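Local coordinates for protein ERPC (Borrelia burgdorferi, PDB 4BXM) that probably binds the complement regulator factor H as a lipoprotein of the bacterial outer surface, a means by which the Lyme disease spirochaete acquires host complement control, at residues 80-88 with 147-157; 111-119 with 127-135. One frame throughout, in Å; residues are numbered along the deposited sequence.

Contact 1: residues 80-88 with 147-157; sequences NNFIKAMTE and ILLEDLKKNLK
L156 enters as a knob among F82, I83, M86 and T87, its two methyl branches dividing the work. CD2 reaches I83 CD1 at 3.6 Å and comes more loosely and obliquely to the F82 ring; CD1 lies 3.7 Å from M86 CB. At the base of the same side chain, L156 CB meets T87 CG2. That methyl is available because T87 OG1 stands between its own backbone N and carbonyl carbon (chi1 59°), from where it bonds I83 O at 2.9 Å, one turn back, and CG2 is left to face the second helix.

The M86 chain, bent at chi2 and chi3, first lays CG against one face of the F82 ring and then brings CE to the L152 methyls, 3.8 Å from L152 CD1, with I147 CD1 a little farther off. Toward the end of helix 79-88 the backbone itself is covered: L149 CD1 is 3.4 Å from T87 O, and L152 CB is 3.5 Å from M86 O.

The short helix segments run roughly antiparallel, at 143° with axes 8.9 Å apart, bringing I83 opposite L156 and T87 opposite K153. F22 and F19 touch L156 from outside the pair, while F72 and F92 meet F82.

The side-chain touches between the segments are made by carbon groups, the alkyl part of K153 among them, and the hydroxyl of T87, a buried residue, is bonded within its own helix. Attachment of the C-terminal helix to helix 79-88 therefore rests on shape and hydrophobic burial, with no polar bond between the segments fixing the register.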
loop_
_atom_site.group_PDB
_atom_site.type_symbol
_atom_site.label_atom_id
_atom_site.label_comp_id
_atom_site.label_asym_id
_atom_site.label_seq_id
_atom_site.Cartn_x
_atom_site.Cartn_y
_atom_site.Cartn_z
ATOM N N ASN A 80 -2.562 13.788 7.152
ATOM C CA ASN A 80 -1.238 14.425 7.253
ATOM C C ASN A 80 -0.084 13.466 7.655
ATOM O O ASN A 80 0.968 13.490 7.059
ATOM C CB ASN A 80 -1.301 15.638 8.190
ATOM C CG ASN A 80 -2.073 16.808 7.580
ATOM O OD1 ASN A 80 -2.263 16.913 6.366
ATOM N ND2 ASN A 80 -2.551 17.695 8.437
ATOM N N ASN A 81 -0.354 12.502 8.547
ATOM C CA ASN A 81 0.607 11.468 8.843
ATOM C C ASN A 81 0.855 10.633 7.576
ATOM O O ASN A 81 1.977 10.229 7.273
ATOM C CB ASN A 81 0.074 10.501 9.971
ATOM C CG ASN A 81 -0.104 11.170 11.328
ATOM O OD1 ASN A 81 -0.834 10.679 12.200
ATOM N ND2 ASN A 81 0.555 12.284 11.525
ATOM N N PHE A 82 -0.185 10.280 6.863
ATOM C CA PHE A 82 0.041 9.439 5.691
ATOM C C PHE A 82 0.930 10.154 4.644
ATOM O O PHE A 82 1.835 9.600 4.100
ATOM C CB PHE A 82 -1.299 9.078 5.085
ATOM C CG PHE A 82 -1.215 8.344 3.765
ATOM C CD1 PHE A 82 -1.039 6.973 3.739
ATOM C CD2 PHE A 82 -1.315 9.028 2.582
ATOM C CE1 PHE A 82 -0.948 6.312 2.550
ATOM C CE2 PHE A 82 -1.264 8.383 1.364
ATOM C CZ PHE A 82 -1.121 7.024 1.335
ATOM N N ILE A 83 0.678 11.411 4.399
ATOM C CA ILE A 83 1.474 12.197 3.411
ATOM C C ILE A 83 2.921 12.242 3.852
ATOM O O ILE A 83 3.759 11.916 3.083
ATOM C CB ILE A 83 0.986 13.641 3.243
ATOM C CG1 ILE A 83 -0.465 13.705 2.737
ATOM C CG2 ILE A 83 1.961 14.472 2.360
ATOM C CD1 ILE A 83 -0.725 12.874 1.549
ATOM N N LYS A 84 3.160 12.642 5.108
ATOM C CA LYS A 84 4.501 12.727 5.612
ATOM C C LYS A 84 5.170 11.343 5.521
ATOM O O LYS A 84 6.298 11.198 4.962
ATOM C CB LYS A 84 4.524 13.276 7.039
ATOM C CG LYS A 84 5.864 13.070 7.706
ATOM C CD LYS A 84 5.875 13.589 9.134
ATOM C CE LYS A 84 7.294 13.499 9.738
ATOM N NZ LYS A 84 7.900 12.114 9.556
ATOM N N ALA A 85 4.466 10.304 6.015
ATOM C CA ALA A 85 5.035 8.947 6.031
ATOM C C ALA A 85 5.412 8.470 4.667
ATOM O O ALA A 85 6.423 7.715 4.487
ATOM C CB ALA A 85 4.026 7.957 6.560
ATOM N N MET A 86 4.561 8.798 3.686
ATOM C CA MET A 86 4.778 8.287 2.342
ATOM C C MET A 86 5.783 9.103 1.475
ATOM O O MET A 86 6.073 8.732 0.335
ATOM C CB MET A 86 3.441 8.198 1.582
ATOM C CG MET A 86 2.480 7.206 2.143
ATOM S SD MET A 86 3.009 5.462 2.285
ATOM C CE MET A 86 2.793 4.864 0.627
ATOM N N THR A 87 6.262 10.209 1.989
ATOM C CA THR A 87 7.220 11.024 1.280
ATOM C C THR A 87 8.548 11.216 2.044
ATOM O O THR A 87 9.596 11.366 1.383
ATOM C CB THR A 87 6.647 12.418 1.000
ATOM O OG1 THR A 87 6.311 13.052 2.228
ATOM C CG2 THR A 87 5.421 12.292 0.104
ATOM N N GLU A 88 8.485 11.106 3.383
ATOM C CA GLU A 88 9.613 11.229 4.259
ATOM C C GLU A 88 9.894 10.033 5.129
ATOM O O GLU A 88 10.949 10.076 5.784
ATOM C CB GLU A 88 9.452 12.408 5.213
ATOM C CG GLU A 88 9.109 13.741 4.551
ATOM C CD GLU A 88 8.861 14.802 5.594
ATOM O OE1 GLU A 88 9.375 14.614 6.715
ATOM O OE2 GLU A 88 8.134 15.775 5.318
ATOM N N ILE A 147 7.464 0.868 -2.769
ATOM C CA ILE A 147 6.930 1.757 -3.800
ATOM C C ILE A 147 7.971 2.815 -4.081
ATOM O O ILE A 147 8.487 3.444 -3.168
ATOM C CB ILE A 147 5.658 2.540 -3.338
ATOM C CG1 ILE A 147 4.499 1.589 -3.141
ATOM C CG2 ILE A 147 5.320 3.578 -4.382
ATOM C CD1 ILE A 147 3.366 2.050 -2.241
ATOM N N LEU A 148 8.187 3.133 -5.341
ATOM C CA LEU A 148 9.176 4.154 -5.652
ATOM C C LEU A 148 8.927 5.508 -4.994
ATOM O O LEU A 148 7.882 6.115 -5.065
ATOM C CB LEU A 148 9.307 4.302 -7.189
ATOM C CG LEU A 148 10.544 5.001 -7.737
ATOM C CD1 LEU A 148 11.828 4.244 -7.361
ATOM C CD2 LEU A 148 10.398 5.083 -9.256
ATOM N N LEU A 149 9.931 6.015 -4.341
ATOM C CA LEU A 149 9.780 7.211 -3.556
ATOM C C LEU A 149 9.416 8.425 -4.393
ATOM O O LEU A 149 8.615 9.281 -3.954
ATOM C CB LEU A 149 11.066 7.472 -2.765
ATOM C CG LEU A 149 11.085 8.844 -2.084
ATOM C CD1 LEU A 149 9.980 9.004 -1.061
ATOM C CD2 LEU A 149 12.438 9.006 -1.445
ATOM N N GLU A 150 9.974 8.492 -5.614
ATOM C CA GLU A 150 9.712 9.644 -6.488
ATOM C C GLU A 150 8.331 9.657 -7.007
ATOM O O GLU A 150 7.765 10.702 -7.092
ATOM C CB GLU A 150 10.703 9.690 -7.658
ATOM C CG GLU A 150 11.918 10.530 -7.237
ATOM C CD GLU A 150 11.507 11.960 -6.856
ATOM O OE1 GLU A 150 10.764 12.571 -7.668
ATOM O OE2 GLU A 150 11.889 12.455 -5.757
ATOM N N ASP A 151 7.800 8.485 -7.325
ATOM C CA ASP A 151 6.379 8.323 -7.716
ATOM C C ASP A 151 5.400 8.900 -6.705
ATOM O O ASP A 151 4.427 9.528 -7.110
ATOM C CB ASP A 151 6.009 6.864 -7.913
ATOM C CG ASP A 151 6.559 6.286 -9.183
ATOM O OD1 ASP A 151 6.899 7.123 -10.059
ATOM O OD2 ASP A 151 6.630 5.003 -9.287
ATOM N N LEU A 152 5.665 8.667 -5.403
ATOM C CA LEU A 152 4.825 9.159 -4.314
ATOM C C LEU A 152 4.982 10.655 -4.127
ATOM O O LEU A 152 3.995 11.379 -4.006
ATOM C CB LEU A 152 5.157 8.399 -2.999
ATOM C CG LEU A 152 4.713 6.932 -2.944
ATOM C CD1 LEU A 152 5.410 6.136 -1.839
ATOM C CD2 LEU A 152 3.194 6.863 -2.754
ATOM N N LYS A 153 6.222 11.129 -4.077
ATOM C CA LYS A 153 6.517 12.554 -3.903
ATOM C C LYS A 153 5.867 13.425 -4.993
ATOM O O LYS A 153 5.334 14.480 -4.687
ATOM C CB LYS A 153 8.022 12.845 -3.937
ATOM C CG LYS A 153 8.779 12.460 -2.683
ATOM C CD LYS A 153 10.136 13.192 -2.631
ATOM C CE LYS A 153 10.319 14.043 -1.373
ATOM N NZ LYS A 153 11.744 14.509 -1.108
ATOM N N LYS A 154 5.936 12.992 -6.237
ATOM C CA LYS A 154 5.328 13.753 -7.284
ATOM C C LYS A 154 3.804 13.825 -7.226
ATOM O O LYS A 154 3.253 14.765 -7.669
ATOM C CB LYS A 154 5.835 13.336 -8.657
ATOM C CG LYS A 154 5.407 12.007 -9.212
ATOM C CD LYS A 154 5.867 11.952 -10.670
ATOM C CE LYS A 154 5.777 10.553 -11.290
ATOM N NZ LYS A 154 4.452 10.369 -11.973
ATOM N N ASN A 155 3.130 12.861 -6.637
ATOM C CA ASN A 155 1.675 12.845 -6.605
ATOM C C ASN A 155 1.126 13.383 -5.339
ATOM O O ASN A 155 -0.007 13.844 -5.293
ATOM C CB ASN A 155 1.202 11.431 -6.771
ATOM C CG ASN A 155 1.277 10.996 -8.181
ATOM O OD1 ASN A 155 0.528 11.547 -9.001
ATOM N ND2 ASN A 155 2.089 9.970 -8.492
ATOM N N LEU A 156 1.920 13.336 -4.291
ATOM C CA LEU A 156 1.468 13.770 -2.986
ATOM C C LEU A 156 2.135 15.122 -2.658
ATOM O O LEU A 156 1.881 15.650 -1.610
ATOM C CB LEU A 156 1.796 12.701 -1.901
ATOM C CG LEU A 156 1.220 11.270 -1.972
ATOM C CD1 LEU A 156 1.897 10.211 -1.073
ATOM C CD2 LEU A 156 -0.273 11.340 -1.678
ATOM N N LYS A 157 2.937 15.675 -3.592
ATOM C CA LYS A 157 3.877 16.820 -3.385
ATOM C C LYS A 157 4.310 17.047 -1.939
ATOM O O LYS A 157 5.248 16.404 -1.471
ATOM C CB LYS A 157 3.372 18.129 -4.015
ATOM C CG LYS A 157 1.919 18.432 -3.730
ATOM C CD LYS A 157 1.020 17.743 -4.734
ATOM C CE LYS A 157 -0.243 17.168 -4.095
ATOM N NZ LYS A 157 -0.968 16.419 -5.151
#

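Contact 2: residues 111-119 with 127-135; sequences QNKEIITKI and YITFLGDKI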
loop_
_atom_site.group_PDB
_atom_site.type_symbol
_atom_site.label_atom_id
_atom_site.label_comp_id
_atom_site.label_asym_id
_atom_site.label_seq_id
_atom_site.Cartn_x
_atom_site.Cartn_y
_atom_site.Cartn_z
ATOM N N GLN A 111 -8.561 -3.746 11.708
ATOM C CA GLN A 111 -8.856 -2.343 11.954
ATOM C C GLN A 111 -7.748 -1.712 12.811
ATOM O O GLN A 111 -7.180 -2.386 13.641
ATOM C CB GLN A 111 -10.172 -2.180 12.760
ATOM C CG GLN A 111 -11.312 -1.830 11.891
ATOM C CD GLN A 111 -12.714 -2.019 12.454
ATOM O OE1 GLN A 111 -12.970 -2.082 13.635
ATOM N NE2 GLN A 111 -13.651 -2.084 11.524
ATOM N N ASN A 112 -7.581 -0.398 12.684
ATOM C CA ASN A 112 -6.634 0.338 13.449
ATOM C C ASN A 112 -5.186 -0.114 13.313
ATOM O O ASN A 112 -4.443 0.064 14.216
ATOM C CB ASN A 112 -7.053 0.287 14.952
ATOM C CG ASN A 112 -8.490 0.703 15.137
ATOM O OD1 ASN A 112 -9.304 -0.025 15.733
ATOM N ND2 ASN A 112 -8.840 1.817 14.562
ATOM N N LYS A 113 -4.777 -0.716 12.216
ATOM C CA LYS A 113 -3.346 -1.195 12.124
ATOM C C LYS A 113 -2.454 -0.014 11.711
ATOM O O LYS A 113 -2.764 0.737 10.775
ATOM C CB LYS A 113 -3.226 -2.273 11.134
ATOM C CG LYS A 113 -1.823 -2.660 10.702
ATOM C CD LYS A 113 -1.939 -3.713 9.609
ATOM C CE LYS A 113 -0.582 -4.177 9.091
ATOM N NZ LYS A 113 0.230 -4.558 10.267
ATOM N N GLU A 114 -1.390 0.157 12.427
ATOM C CA GLU A 114 -0.429 1.199 12.274
ATOM C C GLU A 114 0.517 0.722 11.169
ATOM O O GLU A 114 0.993 -0.387 11.196
ATOM C CB GLU A 114 0.322 1.378 13.620
ATOM C CG GLU A 114 1.159 2.686 13.787
ATOM C CD GLU A 114 0.322 4.003 13.749
ATOM O OE1 GLU A 114 -0.896 4.005 14.139
ATOM O OE2 GLU A 114 0.862 5.076 13.308
ATOM N N ILE A 115 0.777 1.585 10.216
ATOM C CA ILE A 115 1.778 1.339 9.150
ATOM C C ILE A 115 3.021 2.188 9.396
ATOM O O ILE A 115 2.928 3.404 9.514
ATOM C CB ILE A 115 1.193 1.673 7.771
ATOM C CG1 ILE A 115 -0.024 0.827 7.462
ATOM C CG2 ILE A 115 2.187 1.453 6.641
ATOM C CD1 ILE A 115 0.198 -0.639 7.534
ATOM N N ILE A 116 4.182 1.535 9.461
ATOM C CA ILE A 116 5.451 2.199 9.647
ATOM C C ILE A 116 6.226 2.193 8.336
ATOM O O ILE A 116 6.397 1.167 7.748
ATOM C CB ILE A 116 6.245 1.589 10.814
ATOM C CG1 ILE A 116 5.508 1.980 12.131
ATOM C CG2 ILE A 116 7.632 2.197 10.864
ATOM C CD1 ILE A 116 6.122 1.348 13.364
ATOM N N THR A 117 6.618 3.377 7.863
ATOM C CA THR A 117 7.316 3.496 6.572
ATOM C C THR A 117 8.752 3.934 6.809
ATOM O O THR A 117 9.063 4.546 7.820
ATOM C CB THR A 117 6.667 4.522 5.605
ATOM O OG1 THR A 117 6.764 5.803 6.144
ATOM C CG2 THR A 117 5.151 4.213 5.311
ATOM N N LYS A 118 9.613 3.549 5.872
ATOM C CA LYS A 118 11.045 3.763 5.923
ATOM C C LYS A 118 11.440 4.069 4.455
ATOM O O LYS A 118 10.923 3.454 3.535
ATOM C CB LYS A 118 11.831 2.460 6.331
ATOM C CG LYS A 118 11.450 1.764 7.648
ATOM C CD LYS A 118 12.330 0.567 7.939
ATOM C CE LYS A 118 11.662 -0.413 8.899
ATOM N NZ LYS A 118 12.634 -1.355 9.531
ATOM N N ILE A 119 12.442 4.933 4.268
ATOM C CA ILE A 119 13.055 5.147 2.937
ATOM C C ILE A 119 14.249 4.182 2.847
ATOM O O ILE A 119 15.143 4.209 3.694
ATOM C CB ILE A 119 13.434 6.638 2.732
ATOM C CG1 ILE A 119 12.158 7.489 2.717
ATOM C CG2 ILE A 119 14.156 6.830 1.396
ATOM C CD1 ILE A 119 12.380 8.971 2.868
ATOM N N TYR A 127 13.085 3.594 -2.418
ATOM C CA TYR A 127 11.696 3.173 -2.268
ATOM C C TYR A 127 11.173 3.467 -0.840
ATOM O O TYR A 127 11.943 3.542 0.121
ATOM C CB TYR A 127 11.577 1.717 -2.546
ATOM C CG TYR A 127 11.878 1.331 -3.942
ATOM C CD1 TYR A 127 13.186 1.310 -4.409
ATOM C CD2 TYR A 127 10.870 0.939 -4.793
ATOM C CE1 TYR A 127 13.485 0.924 -5.700
ATOM C CE2 TYR A 127 11.138 0.553 -6.098
ATOM C CZ TYR A 127 12.454 0.558 -6.534
ATOM O OH TYR A 127 12.675 0.177 -7.806
ATOM N N ILE A 128 9.849 3.614 -0.729
ATOM C CA ILE A 128 9.181 3.679 0.568
ATOM C C ILE A 128 8.888 2.281 0.818
ATOM O O ILE A 128 8.410 1.599 -0.106
ATOM C CB ILE A 128 7.874 4.483 0.521
ATOM C CG1 ILE A 128 8.166 5.992 0.548
ATOM C CG2 ILE A 128 6.952 4.182 1.706
ATOM C CD1 ILE A 128 8.567 6.551 1.902
ATOM N N THR A 129 9.258 1.772 2.011
ATOM C CA THR A 129 8.946 0.342 2.280
ATOM C C THR A 129 8.095 0.259 3.474
ATOM O O THR A 129 8.224 1.102 4.349
ATOM C CB THR A 129 10.158 -0.529 2.649
ATOM O OG1 THR A 129 10.777 0.107 3.781
ATOM C CG2 THR A 129 11.104 -0.605 1.428
ATOM N N PHE A 130 7.290 -0.785 3.552
ATOM C CA PHE A 130 6.557 -0.960 4.810
ATOM C C PHE A 130 6.172 -2.388 4.980
ATOM O O PHE A 130 5.976 -3.148 4.002
ATOM C CB PHE A 130 5.290 -0.027 4.919
ATOM C CG PHE A 130 4.295 -0.180 3.782
ATOM C CD1 PHE A 130 4.510 0.463 2.561
ATOM C CD2 PHE A 130 3.193 -0.980 3.891
ATOM C CE1 PHE A 130 3.616 0.350 1.508
ATOM C CE2 PHE A 130 2.276 -1.119 2.818
ATOM C CZ PHE A 130 2.495 -0.459 1.624
ATOM N N LEU A 131 5.973 -2.770 6.239
ATOM C CA LEU A 131 5.398 -4.068 6.487
ATOM C C LEU A 131 3.830 -4.100 6.479
ATOM O O LEU A 131 3.149 -3.171 6.946
ATOM C CB LEU A 131 5.883 -4.563 7.865
ATOM C CG LEU A 131 7.358 -4.796 8.197
ATOM C CD1 LEU A 131 7.490 -5.153 9.707
ATOM C CD2 LEU A 131 8.040 -5.900 7.391
ATOM N N GLY A 132 3.288 -5.179 5.922
ATOM C CA GLY A 132 1.909 -5.500 6.029
ATOM C C GLY A 132 1.637 -6.446 7.179
ATOM O O GLY A 132 2.182 -6.302 8.257
ATOM N N ASP A 133 0.695 -7.338 6.981
ATOM C CA ASP A 133 0.264 -8.251 8.027
ATOM C C ASP A 133 1.063 -9.567 7.904
ATOM O O ASP A 133 1.769 -9.788 6.872
ATOM C CB ASP A 133 -1.217 -8.481 7.803
ATOM C CG ASP A 133 -1.888 -9.219 8.894
ATOM O OD1 ASP A 133 -1.351 -9.264 9.987
ATOM O OD2 ASP A 133 -2.929 -9.811 8.621
ATOM N N LYS A 134 0.879 -10.479 8.884
ATOM C CA LYS A 134 1.384 -11.838 8.791
ATOM C C LYS A 134 0.800 -12.632 7.649
ATOM O O LYS A 134 -0.420 -12.522 7.364
ATOM C CB LYS A 134 1.006 -12.631 10.051
ATOM C CG LYS A 134 1.607 -12.063 11.324
ATOM C CD LYS A 134 0.755 -12.429 12.523
ATOM C CE LYS A 134 1.521 -12.150 13.808
ATOM N NZ LYS A 134 0.636 -12.337 14.987
ATOM N N ILE A 135 1.642 -13.526 7.099
ATOM C CA ILE A 135 1.215 -14.539 6.110
ATOM C C ILE A 135 0.199 -15.524 6.706
ATOM O O ILE A 135 0.328 -15.945 7.852
ATOM C CB ILE A 135 2.396 -15.308 5.451
ATOM C CG1 ILE A 135 3.556 -14.359 5.064
ATOM C CG2 ILE A 135 1.941 -16.069 4.204
ATOM C CD1 ILE A 135 3.172 -13.166 4.210
#
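K118 and T129 exchange two backbone hydrogen bonds, the mark of an antiparallel hydrogen-bonded pair. T129 N to K118 O is the shorter and straighter, 2.8 Å with 163° at the hydrogen; K118 N to T129 O measures 3.2 Å and 144°. CA-H...O contacts support the ladder, among them T117 CA to T129 O and I119 CA to Y127 O. T129 OG1 packs against K118 CB at 3.6 Å, but its polar partner is E120 OE2.

Away from this pair the ladder opens. Strand segments 114-119 and 127-134 run antiparallel but skewed, and K113 and D133 have their CA atoms 8.9 Å apart. A side chain spans the gap: K113, with CG anti to its N (chi1 167°) and a single bend at chi4, extends to G132 O, where NZ makes a weak bond of 3.3 Å. D133 OD1 lies 5.0 Å from K113 NZ, a separation that suggests only a modest electrostatic pull.

Apolar groups fill in along the face bearing T117, I119, I128 and F130. I128 uses both branches: CG2 sits beside T117 CB, and CD1 meets I119 CG1 at 3.8 Å. I115 packs beside this face, its CG2 coming obliquely to the F130 ring, 3.8 Å from F130 CD2. The backbone adds a contact of its own, I116 O lying against F130 CB.

The hairpin is flanked in the sheet by strand 90-93, bonded through I115 and T117, and by strand 142-148, whose Y145 ring meets F130. On the I119 and I128 side lies helix 149-156, with L149 touching both isoleucines and L152 touching I128; T117 OG1 bonds A85 O of helix 79-88.

In the fold
From the N terminus, the chain first lays down strands 21-29 to 67-74, then helix 79-88, the first half of contact 1. It next forms strand 90-93 and, after further short elements, the hairpin of strands 114-122 and 125-134, where contact 2 closes a short loop. Strand 142-148 and helix 149-156 then return to helix 79-88, so contact 1 closes the longer loop and contact 2 is nested inside it. With centres about 14 Å apart, the two meet directly: I128 N reaches I147 O, and E88 O packs on I119 CD1. Together they join helices 79-88 and 149-156 to neighbouring strands of one antiparallel sheet.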